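Local atomic coordinates of hypothetical protein PH1109 (Pyrococcus horikoshii, PDB entry 2D59), a protein that is of uncharacterised function but belongs to the CoA-binding domain family, with a Rossmann-like fold built on a parallel beta-sheet. Residues 98-112 against 123-136. Numbering follows the deposited sequence.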
ATOM      1  N   ILE A  98      -1.208  -0.737  12.200  1.00 33.87           N
ATOM      2  CA  ILE A  98      -0.506  -1.091  13.427  1.00 35.74           C
ATOM      3  C   ILE A  98      -1.259  -2.196  14.138  1.00 33.92           C
ATOM      4  O   ILE A  98      -0.672  -3.194  14.545  1.00 35.48           O
ATOM      5  CB  ILE A  98      -0.400   0.107  14.395  1.00 35.96           C
ATOM      6  CG1 ILE A  98       0.362   1.243  13.722  1.00 35.01           C
ATOM      7  CG2 ILE A  98       0.335  -0.300  15.661  1.00 35.85           C
ATOM      8  CD1 ILE A  98       1.734   0.835  13.249  1.00 42.09           C
ATOM      9  N   LYS A  99      -2.561  -2.000  14.307  1.00 34.28           N
ATOM     10  CA  LYS A  99      -3.401  -2.986  14.981  1.00 39.37           C
ATOM     11  C   LYS A  99      -3.447  -4.296  14.206  1.00 40.77           C
ATOM     12  O   LYS A  99      -3.478  -5.373  14.794  1.00 40.40           O
ATOM     13  CB  LYS A  99      -4.826  -2.447  15.153  1.00 41.02           C
ATOM     14  CG  LYS A  99      -4.966  -1.316  16.165  1.00 46.75           C
ATOM     15  CD  LYS A  99      -4.374  -1.702  17.516  1.00 53.53           C
ATOM     16  CE  LYS A  99      -4.952  -0.865  18.645  1.00 55.81           C
ATOM     17  NZ  LYS A  99      -6.388  -1.190  18.875  1.00 55.03           N
ATOM     18  N   LYS A 100      -3.450  -4.194  12.880  1.00 40.07           N
ATOM     19  CA  LYS A 100      -3.499  -5.363  12.008  1.00 36.48           C
ATOM     20  C   LYS A 100      -2.188  -6.142  12.044  1.00 37.47           C
ATOM     21  O   LYS A 100      -2.140  -7.311  11.663  1.00 38.69           O
ATOM     22  CB  LYS A 100      -3.805  -4.923  10.571  1.00 37.92           C
ATOM     23  CG  LYS A 100      -3.937  -6.056   9.566  1.00 35.84           C
ATOM     24  CD  LYS A 100      -5.118  -6.958   9.887  1.00 38.28           C
ATOM     25  CE  LYS A 100      -5.257  -8.066   8.853  1.00 35.89           C
ATOM     26  NZ  LYS A 100      -6.402  -8.968   9.146  1.00 29.50           N
ATOM     27  N   GLY A 101      -1.125  -5.487  12.502  1.00 35.30           N
ATOM     28  CA  GLY A 101       0.169  -6.142  12.577  1.00 32.30           C
ATOM     29  C   GLY A 101       0.908  -6.159  11.252  1.00 33.65           C
ATOM     30  O   GLY A 101       1.705  -7.061  10.986  1.00 32.24           O
ATOM     31  N   ALA A 102       0.644  -5.161  10.415  1.00 31.23           N
ATOM     32  CA  ALA A 102       1.297  -5.066   9.113  1.00 30.89           C
ATOM     33  C   ALA A 102       2.805  -4.956   9.306  1.00 30.57           C
ATOM     34  O   ALA A 102       3.272  -4.623  10.393  1.00 30.67           O
ATOM     35  CB  ALA A 102       0.771  -3.854   8.354  1.00 33.07           C
ATOM     36  N   LYS A 103       3.558  -5.237   8.250  1.00 27.61           N
ATOM     37  CA  LYS A 103       5.015  -5.178   8.303  1.00 26.91           C
ATOM     38  C   LYS A 103       5.552  -3.940   7.598  1.00 26.54           C
ATOM     39  O   LYS A 103       6.639  -3.455   7.917  1.00 24.51           O
ATOM     40  CB  LYS A 103       5.617  -6.415   7.635  1.00 29.70           C
ATOM     41  CG  LYS A 103       5.251  -7.739   8.282  1.00 30.84           C
ATOM     42  CD  LYS A 103       5.902  -7.889   9.645  1.00 35.97           C
ATOM     43  CE  LYS A 103       5.633  -9.268  10.226  1.00 39.00           C
ATOM     44  NZ  LYS A 103       6.265  -9.443  11.561  1.00 45.92           N
ATOM     45  N   VAL A 104       4.782  -3.434   6.640  1.00 22.44           N
ATOM     46  CA  VAL A 104       5.198  -2.273   5.860  1.00 22.01           C
ATOM     47  C   VAL A 104       4.061  -1.295   5.591  1.00 23.38           C
ATOM     48  O   VAL A 104       2.925  -1.699   5.348  1.00 23.24           O
ATOM     49  CB  VAL A 104       5.760  -2.721   4.484  1.00 21.52           C
ATOM     50  CG1 VAL A 104       6.144  -1.510   3.644  1.00 20.82           C
ATOM     51  CG2 VAL A 104       6.958  -3.637   4.680  1.00 25.55           C
ATOM     52  N   VAL A 105       4.374  -0.006   5.659  1.00 23.63           N
ATOM     53  CA  VAL A 105       3.408   1.035   5.345  1.00 21.58           C
ATOM     54  C   VAL A 105       4.013   1.671   4.101  1.00 19.18           C
ATOM     55  O   VAL A 105       5.158   2.120   4.118  1.00 19.66           O
ATOM     56  CB  VAL A 105       3.290   2.095   6.460  1.00 23.66           C
ATOM     57  CG1 VAL A 105       2.282   3.165   6.048  1.00 23.13           C
ATOM     58  CG2 VAL A 105       2.848   1.436   7.753  1.00 31.71           C
ATOM     59  N   TRP A 106       3.251   1.682   3.018  1.00 18.47           N
ATOM     60  CA  TRP A 106       3.735   2.233   1.764  1.00 17.00           C
ATOM     61  C   TRP A 106       2.949   3.475   1.362  1.00 16.21           C
ATOM     62  O   TRP A 106       1.780   3.383   0.995  1.00 18.68           O
ATOM     63  CB  TRP A 106       3.632   1.163   0.672  1.00 17.02           C
ATOM     64  CG  TRP A 106       4.293   1.527  -0.624  1.00 17.55           C
ATOM     65  CD1 TRP A 106       4.043   2.628  -1.392  1.00 18.20           C
ATOM     66  CD2 TRP A 106       5.293   0.771  -1.323  1.00 15.10           C
ATOM     67  NE1 TRP A 106       4.820   2.604  -2.523  1.00 16.78           N
ATOM     68  CE2 TRP A 106       5.594   1.475  -2.509  1.00 15.78           C
ATOM     69  CE3 TRP A 106       5.956  -0.438  -1.066  1.00 15.93           C
ATOM     70  CZ2 TRP A 106       6.540   1.018  -3.435  1.00 17.28           C
ATOM     71  CZ3 TRP A 106       6.896  -0.895  -1.989  1.00 18.03           C
ATOM     72  CH2 TRP A 106       7.176  -0.167  -3.160  1.00 17.12           C
ATOM     73  N   PHE A 107       3.600   4.634   1.441  1.00 17.01           N
ATOM     74  CA  PHE A 107       2.982   5.903   1.071  1.00 17.71           C
ATOM     75  C   PHE A 107       3.180   6.160  -0.420  1.00 20.48           C
ATOM     76  O   PHE A 107       4.303   6.379  -0.878  1.00 18.10           O
ATOM     77  CB  PHE A 107       3.617   7.051   1.864  1.00 17.94           C
ATOM     78  CG  PHE A 107       3.252   7.065   3.326  1.00 16.72           C
ATOM     79  CD1 PHE A 107       2.126   7.754   3.773  1.00 18.20           C
ATOM     80  CD2 PHE A 107       4.045   6.404   4.257  1.00 19.37           C
ATOM     81  CE1 PHE A 107       1.800   7.786   5.130  1.00 17.65           C
ATOM     82  CE2 PHE A 107       3.727   6.430   5.618  1.00 19.49           C
ATOM     83  CZ  PHE A 107       2.603   7.123   6.052  1.00 20.98           C
ATOM     84  N   GLN A 108       2.092   6.125  -1.180  1.00 16.13           N
ATOM     85  CA  GLN A 108       2.165   6.383  -2.612  1.00 18.07           C
ATOM     86  C   GLN A 108       2.395   7.885  -2.802  1.00 17.70           C
ATOM     87  O   GLN A 108       2.383   8.649  -1.837  1.00 20.29           O
ATOM     88  CB  GLN A 108       0.862   5.952  -3.291  1.00 15.95           C
ATOM     89  CG  GLN A 108       0.612   4.445  -3.310  1.00 15.99           C
ATOM     90  CD  GLN A 108       1.282   3.743  -4.477  1.00 17.73           C
ATOM     91  OE1 GLN A 108       1.318   4.266  -5.593  1.00 22.54           O
ATOM     92  NE2 GLN A 108       1.789   2.542  -4.232  1.00 13.56           N
ATOM     93  N   TYR A 109       2.601   8.307  -4.043  1.00 19.62           N
ATOM     94  CA  TYR A 109       2.844   9.714  -4.335  1.00 21.49           C
ATOM     95  C   TYR A 109       1.792  10.659  -3.751  1.00 23.28           C
ATOM     96  O   TYR A 109       0.591  10.395  -3.820  1.00 24.42           O
ATOM     97  CB  TYR A 109       2.939   9.923  -5.850  1.00 24.52           C
ATOM     98  CG  TYR A 109       4.114   9.214  -6.491  1.00 25.05           C
ATOM     99  CD1 TYR A 109       5.411   9.424  -6.028  1.00 30.52           C
ATOM    100  CD2 TYR A 109       3.931   8.342  -7.567  1.00 29.36           C
ATOM    101  CE1 TYR A 109       6.499   8.785  -6.616  1.00 30.31           C
ATOM    102  CE2 TYR A 109       5.016   7.697  -8.164  1.00 30.39           C
ATOM    103  CZ  TYR A 109       6.296   7.927  -7.682  1.00 33.26           C
ATOM    104  OH  TYR A 109       7.380   7.311  -8.271  1.00 37.98           O
ATOM    105  N   ASN A 110       2.269  11.754  -3.167  1.00 24.48           N
ATOM    106  CA  ASN A 110       1.417  12.785  -2.583  1.00 26.27           C
ATOM    107  C   ASN A 110       0.476  12.311  -1.477  1.00 25.60           C
ATOM    108  O   ASN A 110      -0.658  12.781  -1.386  1.00 25.74           O
ATOM    109  CB  ASN A 110       0.597  13.464  -3.685  1.00 33.84           C
ATOM    110  CG  ASN A 110       1.465  14.041  -4.788  1.00 41.25           C
ATOM    111  OD1 ASN A 110       2.167  13.310  -5.488  1.00 53.00           O
ATOM    112  ND2 ASN A 110       1.423  15.358  -4.947  1.00 48.51           N
ATOM    113  N   THR A 111       0.943  11.394  -0.637  1.00 21.20           N
ATOM    114  CA  THR A 111       0.123  10.890   0.463  1.00 20.10           C
ATOM    115  C   THR A 111       0.877  10.944   1.791  1.00 20.74           C
ATOM    116  O   THR A 111       0.296  10.722   2.853  1.00 22.62           O
ATOM    117  CB  THR A 111      -0.286   9.416   0.245  1.00 22.30           C
ATOM    118  OG1 THR A 111       0.858   8.572   0.430  1.00 18.95           O
ATOM    119  CG2 THR A 111      -0.827   9.207  -1.157  1.00 19.82           C
ATOM    120  N   TYR A 112       2.168  11.246   1.735  1.00 21.27           N
ATOM    121  CA  TYR A 112       2.983  11.257   2.944  1.00 21.78           C
ATOM    122  C   TYR A 112       2.649  12.298   4.013  1.00 23.23           C
ATOM    123  O   TYR A 112       2.460  13.480   3.722  1.00 24.80           O
ATOM    124  CB  TYR A 112       4.462  11.366   2.567  1.00 16.84           C
ATOM    125  CG  TYR A 112       5.393  10.991   3.690  1.00 21.91           C
ATOM    126  CD1 TYR A 112       5.935  11.963   4.535  1.00 21.94           C
ATOM    127  CD2 TYR A 112       5.726   9.657   3.919  1.00 22.50           C
ATOM    128  CE1 TYR A 112       6.791  11.612   5.579  1.00 19.92           C
ATOM    129  CE2 TYR A 112       6.576   9.294   4.955  1.00 17.95           C
ATOM    130  CZ  TYR A 112       7.106  10.274   5.779  1.00 18.18           C
ATOM    131  OH  TYR A 112       7.962   9.900   6.790  1.00 23.72           O
ATOM    132  N   ALA A 123       6.217   1.995  15.862  1.00 32.61           N
ATOM    133  CA  ALA A 123       5.546   0.716  16.068  1.00 33.57           C
ATOM    134  C   ALA A 123       6.313  -0.437  15.427  1.00 31.84           C
ATOM    135  O   ALA A 123       5.882  -1.590  15.494  1.00 34.65           O
ATOM    136  CB  ALA A 123       4.129   0.775  15.516  1.00 33.56           C
ATOM    137  N   GLY A 124       7.445  -0.125  14.801  1.00 28.94           N
ATOM    138  CA  GLY A 124       8.252  -1.155  14.172  1.00 31.36           C
ATOM    139  C   GLY A 124       7.930  -1.421  12.712  1.00 32.11           C
ATOM    140  O   GLY A 124       8.458  -2.359  12.118  1.00 34.67           O
ATOM    141  N   LEU A 125       7.066  -0.596  12.131  1.00 30.41           N
ATOM    142  CA  LEU A 125       6.682  -0.752  10.731  1.00 30.00           C
ATOM    143  C   LEU A 125       7.731  -0.178   9.795  1.00 27.38           C
ATOM    144  O   LEU A 125       8.260   0.907  10.031  1.00 28.62           O
ATOM    145  CB  LEU A 125       5.348  -0.048  10.466  1.00 29.03           C
ATOM    146  CG  LEU A 125       4.076  -0.707  11.000  1.00 35.65           C
ATOM    147  CD1 LEU A 125       3.756  -1.919  10.154  1.00 40.04           C
ATOM    148  CD2 LEU A 125       4.252  -1.086  12.463  1.00 32.86           C
ATOM    149  N   ILE A 126       8.031  -0.916   8.731  1.00 25.71           N
ATOM    150  CA  ILE A 126       8.991  -0.463   7.737  1.00 24.71           C
ATOM    151  C   ILE A 126       8.261   0.592   6.916  1.00 23.19           C
ATOM    152  O   ILE A 126       7.084   0.426   6.608  1.00 21.49           O
ATOM    153  CB  ILE A 126       9.407  -1.607   6.813  1.00 26.69           C
ATOM    154  CG1 ILE A 126      10.068  -2.717   7.632  1.00 29.76           C
ATOM    155  CG2 ILE A 126      10.359  -1.096   5.749  1.00 26.12           C
ATOM    156  CD1 ILE A 126      10.376  -3.959   6.827  1.00 31.41           C
ATOM    157  N   ILE A 127       8.956   1.667   6.559  1.00 22.10           N
ATOM    158  CA  ILE A 127       8.332   2.744   5.801  1.00 22.23           C
ATOM    159  C   ILE A 127       8.882   2.939   4.392  1.00 22.36           C
ATOM    160  O   ILE A 127      10.087   3.116   4.192  1.00 22.28           O
ATOM    161  CB  ILE A 127       8.461   4.079   6.566  1.00 23.56           C
ATOM    162  CG1 ILE A 127       7.844   3.926   7.958  1.00 28.70           C
ATOM    163  CG2 ILE A 127       7.760   5.208   5.803  1.00 21.46           C
ATOM    164  CD1 ILE A 127       8.108   5.090   8.873  1.00 36.24           C
ATOM    165  N   VAL A 128       7.988   2.878   3.412  1.00 21.85           N
ATOM    166  CA  VAL A 128       8.353   3.126   2.025  1.00 19.59           C
ATOM    167  C   VAL A 128       7.554   4.390   1.751  1.00 21.85           C
ATOM    168  O   VAL A 128       6.365   4.455   2.073  1.00 17.12           O
ATOM    169  CB  VAL A 128       7.899   1.989   1.082  1.00 17.24           C
ATOM    170  CG1 VAL A 128       8.232   2.350  -0.362  1.00 17.20           C
ATOM    171  CG2 VAL A 128       8.592   0.687   1.472  1.00 18.10           C
ATOM    172  N   ALA A 129       8.195   5.409   1.194  1.00 22.03           N
ATOM    173  CA  ALA A 129       7.479   6.655   0.964  1.00 20.07           C
ATOM    174  C   ALA A 129       7.820   7.385  -0.321  1.00 21.79           C
ATOM    175  O   ALA A 129       8.986   7.495  -0.721  1.00 20.83           O
ATOM    176  CB  ALA A 129       7.677   7.582   2.158  1.00 21.33           C
ATOM    177  N   ASN A 130       6.767   7.899  -0.946  1.00 18.27           N
ATOM    178  CA  ASN A 130       6.854   8.631  -2.197  1.00 19.79           C
ATOM    179  C   ASN A 130       7.424   7.776  -3.322  1.00 18.31           C
ATOM    180  O   ASN A 130       8.355   8.170  -4.024  1.00 18.49           O
ATOM    181  CB  ASN A 130       7.673   9.909  -2.022  1.00 23.40           C
ATOM    182  CG  ASN A 130       7.207  11.013  -2.944  1.00 28.88           C
ATOM    183  OD1 ASN A 130       6.006  11.271  -3.049  1.00 30.06           O
ATOM    184  ND2 ASN A 130       8.145  11.674  -3.614  1.00 30.96           N
ATOM    185  N   ARG A 131       6.851   6.584  -3.455  1.00 15.16           N
ATOM    186  CA  ARG A 131       7.201   5.625  -4.493  1.00 15.33           C
ATOM    187  C   ARG A 131       5.870   4.975  -4.857  1.00 15.90           C
ATOM    188  O   ARG A 131       4.903   5.075  -4.103  1.00 18.07           O
ATOM    189  CB  ARG A 131       8.138   4.526  -3.973  1.00 16.59           C
ATOM    190  CG  ARG A 131       9.457   4.982  -3.377  1.00 18.54           C
ATOM    191  CD  ARG A 131      10.317   3.748  -3.124  1.00 17.74           C
ATOM    192  NE  ARG A 131      11.476   4.007  -2.275  1.00 21.60           N
ATOM    193  CZ  ARG A 131      12.738   3.938  -2.688  1.00 20.46           C
ATOM    194  NH1 ARG A 131      13.013   3.624  -3.947  1.00 24.75           N
ATOM    195  NH2 ARG A 131      13.726   4.168  -1.834  1.00 23.39           N
ATOM    196  N   CYS A 132       5.822   4.315  -6.004  1.00 14.26           N
ATOM    197  CA  CYS A 132       4.616   3.631  -6.439  1.00 14.52           C
ATOM    198  C   CYS A 132       4.927   2.141  -6.521  1.00 15.01           C
ATOM    199  O   CYS A 132       5.934   1.753  -7.111  1.00 17.84           O
ATOM    200  CB  CYS A 132       4.181   4.146  -7.810  1.00 17.33           C
ATOM    201  SG  CYS A 132       2.814   3.218  -8.530  1.00 18.96           S
ATOM    202  N   MET A 133       4.077   1.302  -5.933  1.00 16.29           N
ATOM    203  CA  MET A 133       4.326  -0.139  -5.965  1.00 14.37           C
ATOM    204  C   MET A 133       4.480  -0.676  -7.383  1.00 14.37           C
ATOM    205  O   MET A 133       5.312  -1.546  -7.633  1.00 17.45           O
ATOM    206  CB  MET A 133       3.221  -0.904  -5.231  1.00 18.72           C
ATOM    207  CG  MET A 133       3.281  -0.760  -3.712  1.00 16.73           C
ATOM    208  SD  MET A 133       2.328  -2.040  -2.850  1.00 19.17           S
ATOM    209  CE  MET A 133       3.502  -3.436  -2.919  1.00 16.28           C
ATOM    210  N   MET A 134       3.683  -0.159  -8.312  1.00 15.91           N
ATOM    211  CA  MET A 134       3.766  -0.602  -9.696  1.00 18.96           C
ATOM    212  C   MET A 134       5.057  -0.134 -10.358  1.00 17.99           C
ATOM    213  O   MET A 134       5.755  -0.923 -11.002  1.00 21.32           O
ATOM    214  CB  MET A 134       2.578  -0.076 -10.499  1.00 17.82           C
ATOM    215  CG  MET A 134       2.696  -0.362 -11.979  1.00 16.29           C
ATOM    216  SD  MET A 134       1.231   0.156 -12.882  1.00 21.48           S
ATOM    217  CE  MET A 134       1.521   1.899 -13.013  1.00 25.49           C
ATOM    218  N   ARG A 135       5.360   1.154 -10.214  1.00 15.90           N
ATOM    219  CA  ARG A 135       6.564   1.722 -10.799  1.00 19.46           C
ATOM    220  C   ARG A 135       7.804   0.992 -10.294  1.00 19.44           C
ATOM    221  O   ARG A 135       8.688   0.634 -11.077  1.00 19.75           O
ATOM    222  CB  ARG A 135       6.677   3.207 -10.450  1.00 22.45           C
ATOM    223  CG  ARG A 135       7.659   3.962 -11.335  1.00 33.02           C
ATOM    224  CD  ARG A 135       6.925   4.922 -12.264  1.00 48.74           C
ATOM    225  NE  ARG A 135       6.554   6.161 -11.584  1.00 53.81           N
ATOM    226  CZ  ARG A 135       5.731   7.075 -12.090  1.00 59.45           C
ATOM    227  NH1 ARG A 135       5.458   8.175 -11.403  1.00 60.71           N
ATOM    228  NH2 ARG A 135       5.169   6.884 -13.277  1.00 61.14           N
ATOM    229  N   GLU A 136       7.868   0.784  -8.983  1.00 16.81           N
ATOM    230  CA  GLU A 136       9.009   0.096  -8.380  1.00 16.56           C
ATOM    231  C   GLU A 136       9.103  -1.342  -8.875  1.00 17.63           C
ATOM    232  O   GLU A 136      10.191  -1.834  -9.192  1.00 18.12           O
ATOM    233  CB  GLU A 136       8.894   0.116  -6.852  1.00 15.58           C
ATOM    234  CG  GLU A 136       9.046   1.491  -6.219  1.00 20.87           C
ATOM    235  CD  GLU A 136      10.334   2.179  -6.627  1.00 22.58           C
ATOM    236  OE1 GLU A 136      10.327   2.908  -7.639  1.00 23.94           O
ATOM    237  OE2 GLU A 136      11.358   1.980  -5.939  1.00 22.98           O
TER
HETATM  238  O   HOH W   1       7.974  -4.533  10.117  1.00 33.61           O
HETATM  239  O   HOH W   2       4.205  10.849  -0.522  1.00 35.08           O
HETATM  240  O   HOH W   3       8.032   4.588  -7.664  1.00 19.71           O
HETATM  241  O   HOH W   4      10.047   7.720  -6.119  1.00 30.19           O
HETATM  242  O   HOH W   5       4.451  13.553  -3.046  1.00 56.28           O
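Trp106 is sandwiched between Val128 of strand 126-129 and Met133 at the start of helix 133-141; its own strand 104-107 runs parallel to 126-129, the two forming, with helix 114-122 between them, a beta-alpha-beta unit at one edge of the Rossmann-like sheet. Backbone bonds alternate between the strands; that from Val128 N to Val105 O (3.0 Å) is almost straight. The tight part is the indole, which swings away from the backbone N (chi1 -171°) and is carried toward the loop beyond strand 126-129. Val128 CG1 sits over the centre of the six-membered ring, 3.4 Å from its centroid, and Met133 CG lies over the opposite face at 3.5 Å, both CH-pi contacts; Met133 SD lies farther out above the same face as CG, a longer Met-aromatic contact. Glu136 CG fills in at the rim, while the carboxylate beyond it makes salt bridges to Arg131 and Arg139, Arg131 pairing with Asp8 as well. On the opposite face of the sheet Phe107 and Ile127 lie against Ser117 of helix 114-122, and Tyr112 CD2 comes to 3.3 Å from Ala129 CB. Gln108 turns its amide in beside Cys132 and Met133, with NE2 held by Asp82. The looser side begins at Tyr109, whose ring leans on the backbone of Asn130 and Arg131 with the exposed Arg135 guanidinium nearby. Here water does much of the linking: one molecule joins Tyr109 OH, Cys132 N and Glu136 OE1, and two others connect Asn130 OD1 to the turn 108-111, while Asn130 ND2 bonds to Arg5 O. Back at the indole, Trp106 NE1 donates to Arg131 O at 2.9 Å, the oxygen lying near the ring plane but the nitrogen standing 72° out of the carbonyl plane.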